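Side-chain contacts in pirin-like protein (PDB 2P17), which is of unknown function but belongs to the pirin family of cupin proteins and binds an iron ion: residues 40-45 / 189-194; 63-68 / 193-198; 227-230 / 234-237. All coordinates share one frame; numbering follows the deposited sequence.

Interaction 1: residues 40-45 / 189-194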
ATOM      1  N   LEU A  40       9.186  -1.774   4.496  1.00  9.21           N
ATOM      2  CA  LEU A  40      10.312  -2.702   4.388  1.00 10.29           C
ATOM      3  C   LEU A  40      10.375  -3.374   3.033  1.00 11.06           C
ATOM      4  O   LEU A  40      11.455  -3.738   2.565  1.00 12.03           O
ATOM      5  CB  LEU A  40      10.257  -3.744   5.508  1.00 10.93           C
ATOM      6  CG  LEU A  40      10.437  -3.197   6.916  1.00 12.27           C
ATOM      7  CD1 LEU A  40      10.004  -4.242   7.927  1.00 12.20           C
ATOM      8  CD2 LEU A  40      11.878  -2.729   7.175  1.00 15.03           C
ATOM      9  N   LEU A  41       9.212  -3.543   2.413  1.00 11.05           N
ATOM     10  CA  LEU A  41       9.128  -4.107   1.073  1.00 12.07           C
ATOM     11  C   LEU A  41       7.701  -4.004   0.558  1.00 11.10           C
ATOM     12  O   LEU A  41       6.757  -3.809   1.328  1.00 11.04           O
ATOM     13  CB  LEU A  41       9.642  -5.555   1.014  1.00 13.54           C
ATOM     14  CG  LEU A  41       8.906  -6.662   1.756  1.00 15.24           C
ATOM     15  CD1 LEU A  41       7.694  -7.169   0.977  1.00 17.94           C
ATOM     16  CD2 LEU A  41       9.865  -7.835   2.024  1.00 14.53           C
ATOM     17  N   LEU A  42       7.562  -4.103  -0.758  1.00 11.18           N
ATOM     18  CA  LEU A  42       6.248  -4.197  -1.380  1.00 11.17           C
ATOM     19  C   LEU A  42       6.397  -5.154  -2.547  1.00 11.83           C
ATOM     20  O   LEU A  42       7.207  -4.910  -3.443  1.00 11.66           O
ATOM     21  CB  LEU A  42       5.761  -2.833  -1.879  1.00 11.49           C
ATOM     22  CG  LEU A  42       4.415  -2.852  -2.622  1.00 11.97           C
ATOM     23  CD1 LEU A  42       3.260  -3.394  -1.770  1.00 12.45           C
ATOM     24  CD2 LEU A  42       4.084  -1.452  -3.112  1.00 12.03           C
HETATM   25  N   MSE A  43       5.629  -6.235  -2.503  1.00 12.78           N
HETATM   26  CA  MSE A  43       5.715  -7.301  -3.494  1.00 14.64           C
HETATM   27  C   MSE A  43       4.388  -7.462  -4.220  1.00 13.34           C
HETATM   28  O   MSE A  43       3.325  -7.448  -3.588  1.00 12.68           O
HETATM   29  CB  MSE A  43       6.066  -8.603  -2.786  1.00 15.22           C
HETATM   30  CG  MSE A  43       6.243  -9.783  -3.695  1.00 17.18           C
HETATM   31 SE   MSE A  43       7.138 -11.186  -2.733  0.30 20.70          SE
HETATM   32  CE  MSE A  43       8.782 -10.238  -2.311  1.00 22.15           C
ATOM     33  N   GLU A  44       4.463  -7.620  -5.541  1.00 12.78           N
ATOM     34  CA  GLU A  44       3.310  -7.939  -6.366  1.00 12.76           C
ATOM     35  C   GLU A  44       3.325  -9.430  -6.638  1.00 12.62           C
ATOM     36  O   GLU A  44       4.357  -9.980  -7.012  1.00 12.72           O
ATOM     37  CB  GLU A  44       3.356  -7.168  -7.685  1.00 13.07           C
ATOM     38  CG  GLU A  44       2.201  -7.496  -8.631  1.00 14.54           C
ATOM     39  CD  GLU A  44       2.424  -7.004 -10.056  0.60 14.02           C
ATOM     40  OE1 GLU A  44       3.588  -6.949 -10.523  0.50 14.64           O
ATOM     41  OE2 GLU A  44       1.418  -6.687 -10.719  1.00 17.70           O
ATOM     42  N   ASP A  45       2.181 -10.080  -6.432  1.00 12.20           N
ATOM     43  CA  ASP A  45       2.073 -11.524  -6.656  1.00 12.01           C
ATOM     44  C   ASP A  45       0.853 -11.854  -7.488  1.00 11.73           C
ATOM     45  O   ASP A  45      -0.213 -11.262  -7.310  1.00 11.50           O
ATOM     46  CB  ASP A  45       1.993 -12.274  -5.329  1.00 12.18           C
ATOM     47  CG  ASP A  45       3.284 -12.198  -4.545  1.00 14.64           C
ATOM     48  OD1 ASP A  45       4.227 -12.942  -4.883  1.00 15.12           O
ATOM     49  OD2 ASP A  45       3.348 -11.402  -3.589  1.00 17.14           O
ATOM     50  N   ASN A 189       7.179   9.595   4.507  1.00  7.76           N
ATOM     51  CA  ASN A 189       7.945   9.044   3.412  1.00  8.43           C
ATOM     52  C   ASN A 189       6.996   8.154   2.634  1.00  8.41           C
ATOM     53  O   ASN A 189       6.298   7.333   3.223  1.00  8.58           O
ATOM     54  CB  ASN A 189       9.130   8.251   3.984  1.00  7.96           C
ATOM     55  CG  ASN A 189      10.079   7.725   2.910  1.00  8.43           C
ATOM     56  OD1 ASN A 189      10.156   8.260   1.804  1.00  8.64           O
ATOM     57  ND2 ASN A 189      10.833   6.697   3.257  1.00  9.21           N
ATOM     58  N   GLY A 190       6.953   8.299   1.311  1.00  9.14           N
ATOM     59  CA  GLY A 190       5.999   7.505   0.559  1.00  9.62           C
ATOM     60  C   GLY A 190       6.210   7.411  -0.928  1.00  8.74           C
ATOM     61  O   GLY A 190       7.222   7.864  -1.480  1.00  8.21           O
ATOM     62  N   PHE A 191       5.221   6.813  -1.572  1.00  8.51           N
ATOM     63  CA  PHE A 191       5.282   6.515  -2.981  1.00  8.15           C
ATOM     64  C   PHE A 191       3.874   6.144  -3.414  1.00  7.80           C
ATOM     65  O   PHE A 191       2.980   5.956  -2.578  1.00  7.58           O
ATOM     66  CB  PHE A 191       6.249   5.336  -3.238  1.00  8.89           C
ATOM     67  CG  PHE A 191       5.801   4.045  -2.614  1.00  7.80           C
ATOM     68  CD1 PHE A 191       4.997   3.174  -3.337  1.00  8.54           C
ATOM     69  CD2 PHE A 191       6.106   3.740  -1.295  1.00  8.77           C
ATOM     70  CE1 PHE A 191       4.526   2.000  -2.764  1.00  9.54           C
ATOM     71  CE2 PHE A 191       5.640   2.571  -0.703  1.00  8.43           C
ATOM     72  CZ  PHE A 191       4.857   1.694  -1.435  1.00  9.30           C
ATOM     73  N   LEU A 192       3.675   6.007  -4.710  1.00  7.62           N
ATOM     74  CA  LEU A 192       2.420   5.440  -5.206  1.00  8.03           C
ATOM     75  C   LEU A 192       2.703   4.364  -6.237  1.00  8.44           C
ATOM     76  O   LEU A 192       3.778   4.346  -6.832  1.00  8.44           O
ATOM     77  CB  LEU A 192       1.454   6.530  -5.738  1.00  8.47           C
ATOM     78  CG  LEU A 192       1.944   7.424  -6.879  1.00  7.95           C
ATOM     79  CD1 LEU A 192       1.841   6.737  -8.245  1.00  9.27           C
ATOM     80  CD2 LEU A 192       1.171   8.740  -6.888  1.00  9.18           C
ATOM     81  N   TYR A 193       1.750   3.462  -6.424  1.00  8.47           N
ATOM     82  CA  TYR A 193       1.877   2.423  -7.430  1.00  8.73           C
ATOM     83  C   TYR A 193       0.644   2.460  -8.309  1.00  8.58           C
ATOM     84  O   TYR A 193      -0.482   2.490  -7.804  1.00  8.27           O
ATOM     85  CB  TYR A 193       2.043   1.040  -6.773  1.00  9.97           C
ATOM     86  CG  TYR A 193       2.109  -0.063  -7.792  1.00 10.64           C
ATOM     87  CD1 TYR A 193       3.252  -0.255  -8.551  1.00 11.75           C
ATOM     88  CD2 TYR A 193       1.000  -0.887  -8.028  1.00 12.23           C
ATOM     89  CE1 TYR A 193       3.309  -1.260  -9.505  1.00 12.46           C
ATOM     90  CE2 TYR A 193       1.040  -1.890  -8.997  1.00 14.33           C
ATOM     91  CZ  TYR A 193       2.211  -2.067  -9.718  1.00 13.21           C
ATOM     92  OH  TYR A 193       2.285  -3.056 -10.684  1.00 15.87           O
ATOM     93  N   ILE A 194       0.844   2.465  -9.631  1.00  7.62           N
ATOM     94  CA  ILE A 194      -0.256   2.647 -10.554  1.00  8.38           C
ATOM     95  C   ILE A 194      -0.784   1.297 -11.030  1.00  8.95           C
ATOM     96  O   ILE A 194      -0.044   0.498 -11.601  1.00  9.71           O
ATOM     97  CB  ILE A 194       0.148   3.536 -11.759  1.00  8.51           C
ATOM     98  CG1 ILE A 194       0.641   4.889 -11.250  1.00  8.47           C
ATOM     99  CG2 ILE A 194      -1.046   3.738 -12.678  1.00  8.80           C
ATOM    100  CD1 ILE A 194       1.286   5.762 -12.317  1.00 10.69           C
TER

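Interaction 2: residues 63-68 / 193-198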
ATOM      1  N   VAL A  63       0.394  -5.665   4.978  1.00  8.52           N
ATOM      2  CA  VAL A  63      -0.833  -5.067   4.466  1.00  8.69           C
ATOM      3  C   VAL A  63      -1.042  -5.572   3.061  1.00  8.77           C
ATOM      4  O   VAL A  63      -0.195  -5.329   2.192  1.00  8.76           O
ATOM      5  CB  VAL A  63      -0.750  -3.537   4.456  1.00  8.19           C
ATOM      6  CG1 VAL A  63      -2.081  -2.957   3.992  1.00  8.74           C
ATOM      7  CG2 VAL A  63      -0.440  -2.993   5.860  1.00  8.63           C
ATOM      8  N   THR A  64      -2.156  -6.277   2.843  1.00  8.79           N
ATOM      9  CA  THR A  64      -2.448  -6.871   1.536  1.00  9.44           C
ATOM     10  C   THR A  64      -3.559  -6.105   0.854  1.00  9.29           C
ATOM     11  O   THR A  64      -4.570  -5.809   1.483  1.00 10.12           O
ATOM     12  CB  THR A  64      -2.936  -8.323   1.679  1.00  9.79           C
ATOM     13  OG1 THR A  64      -2.105  -9.032   2.606  1.00 12.28           O
ATOM     14  CG2 THR A  64      -2.916  -9.048   0.334  1.00 10.50           C
ATOM     15  N   TYR A  65      -3.349  -5.752  -0.415  1.00  9.03           N
ATOM     16  CA  TYR A  65      -4.410  -5.230  -1.269  1.00  8.59           C
ATOM     17  C   TYR A  65      -4.664  -6.251  -2.371  1.00  8.58           C
ATOM     18  O   TYR A  65      -3.730  -6.659  -3.068  1.00  8.33           O
ATOM     19  CB  TYR A  65      -4.035  -3.858  -1.864  1.00  9.01           C
ATOM     20  CG  TYR A  65      -5.046  -3.352  -2.888  1.00  9.82           C
ATOM     21  CD1 TYR A  65      -6.090  -2.508  -2.511  1.00  8.88           C
ATOM     22  CD2 TYR A  65      -4.958  -3.733  -4.222  1.00  9.86           C
ATOM     23  CE1 TYR A  65      -7.025  -2.055  -3.438  1.00 10.25           C
ATOM     24  CE2 TYR A  65      -5.893  -3.290  -5.171  1.00 10.13           C
ATOM     25  CZ  TYR A  65      -6.920  -2.457  -4.770  1.00 10.56           C
ATOM     26  OH  TYR A  65      -7.840  -2.026  -5.714  1.00 11.89           O
ATOM     27  N   VAL A  66      -5.913  -6.684  -2.511  1.00  9.08           N
ATOM     28  CA  VAL A  66      -6.260  -7.641  -3.563  1.00  9.91           C
ATOM     29  C   VAL A  66      -6.705  -6.883  -4.809  1.00 10.22           C
ATOM     30  O   VAL A  66      -7.710  -6.165  -4.786  1.00 10.52           O
ATOM     31  CB  VAL A  66      -7.346  -8.645  -3.089  1.00 10.38           C
ATOM     32  CG1 VAL A  66      -7.794  -9.533  -4.230  1.00 10.40           C
ATOM     33  CG2 VAL A  66      -6.809  -9.489  -1.945  1.00 11.42           C
ATOM     34  N   ILE A  67      -5.936  -7.014  -5.886  1.00 10.68           N
ATOM     35  CA  ILE A  67      -6.292  -6.366  -7.149  1.00 11.60           C
ATOM     36  C   ILE A  67      -7.428  -7.136  -7.801  1.00 11.72           C
ATOM     37  O   ILE A  67      -8.436  -6.545  -8.216  1.00 13.39           O
ATOM     38  CB  ILE A  67      -5.077  -6.261  -8.103  1.00 11.18           C
ATOM     39  CG1 ILE A  67      -3.913  -5.526  -7.424  1.00 11.13           C
ATOM     40  CG2 ILE A  67      -5.481  -5.566  -9.420  1.00 12.13           C
ATOM     41  CD1 ILE A  67      -2.582  -5.607  -8.184  1.00 11.82           C
ATOM     42  N   SER A  68      -7.273  -8.459  -7.879  1.00 12.09           N
ATOM     43  CA  SER A  68      -8.278  -9.320  -8.475  1.00 12.12           C
ATOM     44  C   SER A  68      -8.205 -10.710  -7.856  1.00 12.24           C
ATOM     45  O   SER A  68      -7.194 -11.085  -7.245  1.00 12.03           O
ATOM     46  CB  SER A  68      -8.106  -9.391  -9.995  1.00 12.66           C
ATOM     47  OG  SER A  68      -6.860  -9.972 -10.343  1.00 12.73           O
ATOM     48  N   TYR A 193       1.750   3.462  -6.424  1.00  8.47           N
ATOM     49  CA  TYR A 193       1.877   2.423  -7.430  1.00  8.73           C
ATOM     50  C   TYR A 193       0.644   2.460  -8.309  1.00  8.58           C
ATOM     51  O   TYR A 193      -0.482   2.490  -7.804  1.00  8.27           O
ATOM     52  CB  TYR A 193       2.043   1.040  -6.773  1.00  9.97           C
ATOM     53  CG  TYR A 193       2.109  -0.063  -7.792  1.00 10.64           C
ATOM     54  CD1 TYR A 193       3.252  -0.255  -8.551  1.00 11.75           C
ATOM     55  CD2 TYR A 193       1.000  -0.887  -8.028  1.00 12.23           C
ATOM     56  CE1 TYR A 193       3.309  -1.260  -9.505  1.00 12.46           C
ATOM     57  CE2 TYR A 193       1.040  -1.890  -8.997  1.00 14.33           C
ATOM     58  CZ  TYR A 193       2.211  -2.067  -9.718  1.00 13.21           C
ATOM     59  OH  TYR A 193       2.285  -3.056 -10.684  1.00 15.87           O
ATOM     60  N   ILE A 194       0.844   2.465  -9.631  1.00  7.62           N
ATOM     61  CA  ILE A 194      -0.256   2.647 -10.554  1.00  8.38           C
ATOM     62  C   ILE A 194      -0.784   1.297 -11.030  1.00  8.95           C
ATOM     63  O   ILE A 194      -0.044   0.498 -11.601  1.00  9.71           O
ATOM     64  CB  ILE A 194       0.148   3.536 -11.759  1.00  8.51           C
ATOM     65  CG1 ILE A 194       0.641   4.889 -11.250  1.00  8.47           C
ATOM     66  CG2 ILE A 194      -1.046   3.738 -12.678  1.00  8.80           C
ATOM     67  CD1 ILE A 194       1.286   5.762 -12.317  1.00 10.69           C
ATOM     68  N   LEU A 195      -2.074   1.069 -10.788  1.00  9.31           N
ATOM     69  CA  LEU A 195      -2.733  -0.173 -11.181  1.00  9.91           C
ATOM     70  C   LEU A 195      -3.230  -0.146 -12.626  1.00 11.06           C
ATOM     71  O   LEU A 195      -3.194  -1.173 -13.323  1.00 11.28           O
ATOM     72  CB  LEU A 195      -3.923  -0.453 -10.250  1.00  9.96           C
ATOM     73  CG  LEU A 195      -3.570  -0.652  -8.775  1.00 11.03           C
ATOM     74  CD1 LEU A 195      -4.823  -0.564  -7.908  1.00 11.89           C
ATOM     75  CD2 LEU A 195      -2.855  -1.969  -8.590  1.00 12.99           C
ATOM     76  N   GLU A 196      -3.715   1.014 -13.057  1.00 11.16           N
ATOM     77  CA  GLU A 196      -4.424   1.143 -14.345  1.00 12.68           C
ATOM     78  C   GLU A 196      -4.224   2.558 -14.856  1.00 11.76           C
ATOM     79  O   GLU A 196      -4.272   3.517 -14.083  1.00 11.27           O
ATOM     80  CB  GLU A 196      -5.923   0.874 -14.148  1.00 13.03           C
ATOM     81  CG  GLU A 196      -6.749   0.691 -15.423  1.00 16.76           C
ATOM     82  CD  GLU A 196      -8.258   0.748 -15.141  1.00 17.53           C
ATOM     83  OE1 GLU A 196      -8.664   0.637 -13.956  1.00 22.92           O
ATOM     84  OE2 GLU A 196      -9.037   0.913 -16.104  1.00 21.84           O
ATOM     85  N   GLY A 197      -4.013   2.693 -16.158  1.00 11.29           N
ATOM     86  CA  GLY A 197      -3.966   4.006 -16.783  1.00 11.41           C
ATOM     87  C   GLY A 197      -2.649   4.741 -16.639  1.00 11.48           C
ATOM     88  O   GLY A 197      -1.582   4.142 -16.481  1.00 11.66           O
ATOM     89  N   SER A 198      -2.737   6.061 -16.723  1.00 11.67           N
ATOM     90  CA  SER A 198      -1.564   6.922 -16.729  1.00 11.74           C
ATOM     91  C   SER A 198      -1.958   8.336 -16.361  1.00 11.55           C
ATOM     92  O   SER A 198      -3.139   8.700 -16.385  1.00 11.82           O
ATOM     93  CB  SER A 198      -0.897   6.935 -18.109  1.00 12.35           C
ATOM     94  OG  SER A 198      -1.797   7.394 -19.100  1.00 15.15           O
TER

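Interaction 3: residues 227-230 / 234-237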
ATOM      1  N   LEU A 227       0.720  16.314  -2.807  1.00 12.18           N
ATOM      2  CA  LEU A 227       1.049  15.687  -4.077  1.00 12.18           C
ATOM      3  C   LEU A 227      -0.098  15.822  -5.062  1.00 12.37           C
ATOM      4  O   LEU A 227      -1.221  15.366  -4.800  1.00 12.43           O
ATOM      5  CB  LEU A 227       1.388  14.216  -3.903  1.00 12.43           C
ATOM      6  CG  LEU A 227       1.778  13.626  -5.263  1.00 14.53           C
ATOM      7  CD1 LEU A 227       3.273  13.756  -5.473  1.00 13.32           C
ATOM      8  CD2 LEU A 227       1.348  12.191  -5.386  1.00 15.35           C
ATOM      9  N   ASN A 228       0.207  16.446  -6.195  1.00 12.43           N
ATOM     10  CA  ASN A 228      -0.747  16.631  -7.278  1.00 13.24           C
ATOM     11  C   ASN A 228      -0.753  15.436  -8.227  1.00 12.49           C
ATOM     12  O   ASN A 228       0.300  14.903  -8.574  1.00 12.20           O
ATOM     13  CB  ASN A 228      -0.424  17.915  -8.062  1.00 13.84           C
ATOM     14  CG  ASN A 228      -0.595  19.175  -7.234  0.90 16.49           C
ATOM     15  OD1 ASN A 228      -1.283  19.179  -6.214  1.00 19.81           O
ATOM     16  ND2 ASN A 228       0.034  20.256  -7.677  0.20 15.50           N
ATOM     17  N   VAL A 229      -1.951  15.018  -8.620  1.00 12.11           N
ATOM     18  CA  VAL A 229      -2.150  13.902  -9.534  1.00 12.03           C
ATOM     19  C   VAL A 229      -3.125  14.340 -10.621  1.00 11.78           C
ATOM     20  O   VAL A 229      -4.232  14.775 -10.306  1.00 12.14           O
ATOM     21  CB  VAL A 229      -2.793  12.689  -8.799  1.00 11.90           C
ATOM     22  CG1 VAL A 229      -3.183  11.590  -9.781  1.00 13.18           C
ATOM     23  CG2 VAL A 229      -1.840  12.134  -7.739  1.00 12.86           C
ATOM     24  N   THR A 230      -2.719  14.236 -11.888  1.00 11.87           N
ATOM     25  CA  THR A 230      -3.635  14.523 -13.008  1.00 11.84           C
ATOM     26  C   THR A 230      -3.739  13.301 -13.910  1.00 11.59           C
ATOM     27  O   THR A 230      -2.733  12.848 -14.441  1.00 11.82           O
ATOM     28  CB  THR A 230      -3.170  15.744 -13.841  1.00 12.25           C
ATOM     29  OG1 THR A 230      -3.029  16.882 -12.979  1.00 13.80           O
ATOM     30  CG2 THR A 230      -4.181  16.060 -14.933  1.00 13.13           C
ATOM     31  N   LYS A 234      -7.913   6.917 -17.857  1.00 14.93           N
ATOM     32  CA  LYS A 234      -8.627   6.520 -16.633  1.00 14.44           C
ATOM     33  C   LYS A 234      -7.611   5.885 -15.689  1.00 13.51           C
ATOM     34  O   LYS A 234      -6.996   4.878 -16.021  1.00 13.73           O
ATOM     35  CB  LYS A 234      -9.764   5.538 -16.964  1.00 14.91           C
ATOM     36  CG  LYS A 234     -10.675   5.168 -15.798  1.00 16.85           C
ATOM     37  CD  LYS A 234     -11.407   6.377 -15.250  0.20 16.02           C
ATOM     38  N   LEU A 235      -7.445   6.491 -14.513  1.00 12.33           N
ATOM     39  CA  LEU A 235      -6.324   6.182 -13.631  1.00 11.47           C
ATOM     40  C   LEU A 235      -6.783   5.527 -12.334  1.00 10.71           C
ATOM     41  O   LEU A 235      -7.703   6.015 -11.682  1.00 11.39           O
ATOM     42  CB  LEU A 235      -5.560   7.477 -13.321  1.00 11.58           C
ATOM     43  CG  LEU A 235      -4.345   7.510 -12.400  1.00 10.50           C
ATOM     44  CD1 LEU A 235      -3.185   6.735 -12.996  1.00 10.05           C
ATOM     45  CD2 LEU A 235      -3.924   8.948 -12.186  1.00 10.96           C
ATOM     46  N   ARG A 236      -6.132   4.427 -11.971  1.00 10.07           N
ATOM     47  CA  ARG A 236      -6.351   3.805 -10.675  1.00  9.57           C
ATOM     48  C   ARG A 236      -4.992   3.571 -10.026  1.00  8.95           C
ATOM     49  O   ARG A 236      -4.099   3.028 -10.660  1.00  9.16           O
ATOM     50  CB  ARG A 236      -7.121   2.490 -10.810  1.00 10.01           C
ATOM     51  CG  ARG A 236      -7.579   1.911  -9.480  1.00 12.79           C
ATOM     52  CD  ARG A 236      -8.588   0.787  -9.702  1.00 17.56           C
ATOM     53  NE  ARG A 236      -9.206   0.363  -8.448  1.00 20.61           N
ATOM     54  CZ  ARG A 236     -10.388  -0.244  -8.357  1.00 21.48           C
ATOM     55  NH1 ARG A 236     -11.115  -0.497  -9.448  1.00 23.99           N
ATOM     56  NH2 ARG A 236     -10.854  -0.591  -7.167  1.00 22.13           N
ATOM     57  N   LEU A 237      -4.832   3.996  -8.774  1.00  8.13           N
ATOM     58  CA  LEU A 237      -3.534   3.873  -8.110  1.00  7.67           C
ATOM     59  C   LEU A 237      -3.696   3.726  -6.603  1.00  7.57           C
ATOM     60  O   LEU A 237      -4.732   4.070  -6.043  1.00  7.48           O
ATOM     61  CB  LEU A 237      -2.637   5.073  -8.447  1.00  8.06           C
ATOM     62  CG  LEU A 237      -3.081   6.459  -7.955  1.00  8.60           C
ATOM     63  CD1 LEU A 237      -2.752   6.713  -6.483  1.00  9.16           C
ATOM     64  CD2 LEU A 237      -2.439   7.527  -8.824  1.00  8.56           C
TER

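Interaction 1: residues 40-45 / 189-194
Leu42 reaches across to Phe191, and its side chain is worth following outward. CB leaves the strand toward residues 189-194, and with CG anti to the backbone N (chi1 177°) the branch point is carried on in that direction. There the two methyls part company. CD1 turns away from the phenyl ring, Leu42 CD1 to Phe191 CZ measuring 5.3 Å, while CD2 does the touching: Leu42 CD2 lies 3.5 Å from Phe191 CE1 and 3.6 Å from Phe191 CZ. The methyl meets this outer end of the ring obliquely. Phe191 is buried, and its ring also meets that of Tyr240, the two planes about 25° apart. Strand 39-47 belongs to the N-terminal pirin domain and strand 189-196 to the C-terminal cupin domain, so the pair sits where the two cupin barrels of the pirin fold lie against each other, the Leu42 side chain about 13 Å from the bound iron. Two residues further along each strand, Glu44 and Tyr193 come together at about a right angle, with carboxylate and ring planes 70° apart. Glu44 OE2 stands 3.7 Å from Tyr193 OH, too far for a hydrogen bond; its partner is His110 NE2. Val13 and Leu112 touch both Glu44 and Tyr193, while Leu114 and Val27 pack on Leu42.

Interaction 2: residues 63-68 / 193-198
Leu195 divides its two methyls between Ile67 and Tyr65. CD2 rests 3.7 Å from Ile67 CD1 and 3.9 Å from Ile67 CG1, so it lies along the outer part of the isoleucine chain, the two side chains passing at a slant. CD1 goes to the phenol, 4.0 Å from Tyr65 CE2, and comes in obliquely near the hydroxyl end; leucine and tyrosine approach from opposite directions. Leu195 can straddle the pair because CG lies beside its own backbone N (chi1 -62°), with both branches turned toward residues 63-68. Ile67 and Tyr65 also touch each other: Ile67 CG1 lies in the plane of the tyrosine ring, at its edge, 3.7 Å from Tyr65 CE2. With Leu195 cut back to an alanine, a gap is likely to open beside Ile67 CD1, and the CE2 side of the Tyr65 ring to lose its methyl neighbour.

The next shell is polar. Tyr65 OH is hydrogen-bonded to Glu171 OE2, and that same oxygen forms a salt bridge with Arg236 NH2, which is likely to fix where the tip of the phenol lies while its flank meets Leu195. The backbone contributes too, since each segment carries a classic beta bulge here: Ile67 and Ser68 both face His110, and Leu195 and Glu196 both face Arg236. Strand 60-66 comes from the N-terminal cupin domain and strand 189-196 from the C-terminal one, so apolar side chains bridge the two at a partly buried margin. Leu112 of strand 109-117 packs on Leu195, Met169 of strand 167-174 touches Tyr65, and Val88 of strand 88-92 touches the tyrosine as well.

Interaction 3: residues 227-230 / 234-237
No flat group takes part in the meeting of Val229 with Leu235 and Leu237; the contact is made by branched aliphatic side chains, and the nearby ring is that of Phe201, which all three touch from strand 198-201. The setting is the C-terminal cupin domain, a cupin beta-barrel. Strand 224-231 pairs with strands 179-185 and 198-201, whereas strand 235-242 pairs with 167-174 and 189-196. Between them the chain makes a short turn, passing from one wall of the barrel to the facing one. Residues 227-230 and 234-237 therefore share no backbone hydrogen bonds: Val229 bonds to Val180, Leu235 to Val174, and what joins the two segments is the interior filling between the walls.

Val229 points one methyl into this filling. Its CG1 stands anti to the backbone N (chi1 172°) and meets Leu235 CD2 at 3.6 Å, the side chains running at a slant to each other. Leu237, two residues further along the strand, brings its own CD2 to 4.2 Å from the same Val229 CG1, a looser touch. The two leucine methyls also lie close to each other, Leu235 CD2 to Leu237 CD2 measuring 3.9 Å, so the valine methyl is set against a pair. Met172 of strand 167-174 packs on both Val229 and Leu237. Arg236, between the leucines in sequence, points to the other side of the strand, where it packs on Ile173. On the other branch of the valine, Val229 CG2 lies 4.0 Å from Leu227 CD2, its neighbour two residues back on the same strand.

Overall arrangement
From the N terminus, residues 40-45 and then 63-68 are laid down in the N-terminal cupin domain, and both meet strand 189-196 much later. Interaction 1 closes a loop of 143 residues; the 124-residue loop of interaction 2 opens inside it and closes just beyond it on the same strand, so the two loops cross, the two segments there sharing Tyr193 and Ile194. Together they tie strands 39-47 and 60-66 to one strand of the C-terminal domain. Interaction 3 follows in series, closing a turn of three residues within that domain. Its strand 235-242 neighbours 189-196, where Leu195 N probably hydrogen-bonds to Arg236 O, so the domain interface and the C-terminal barrel interior lie on adjacent strands.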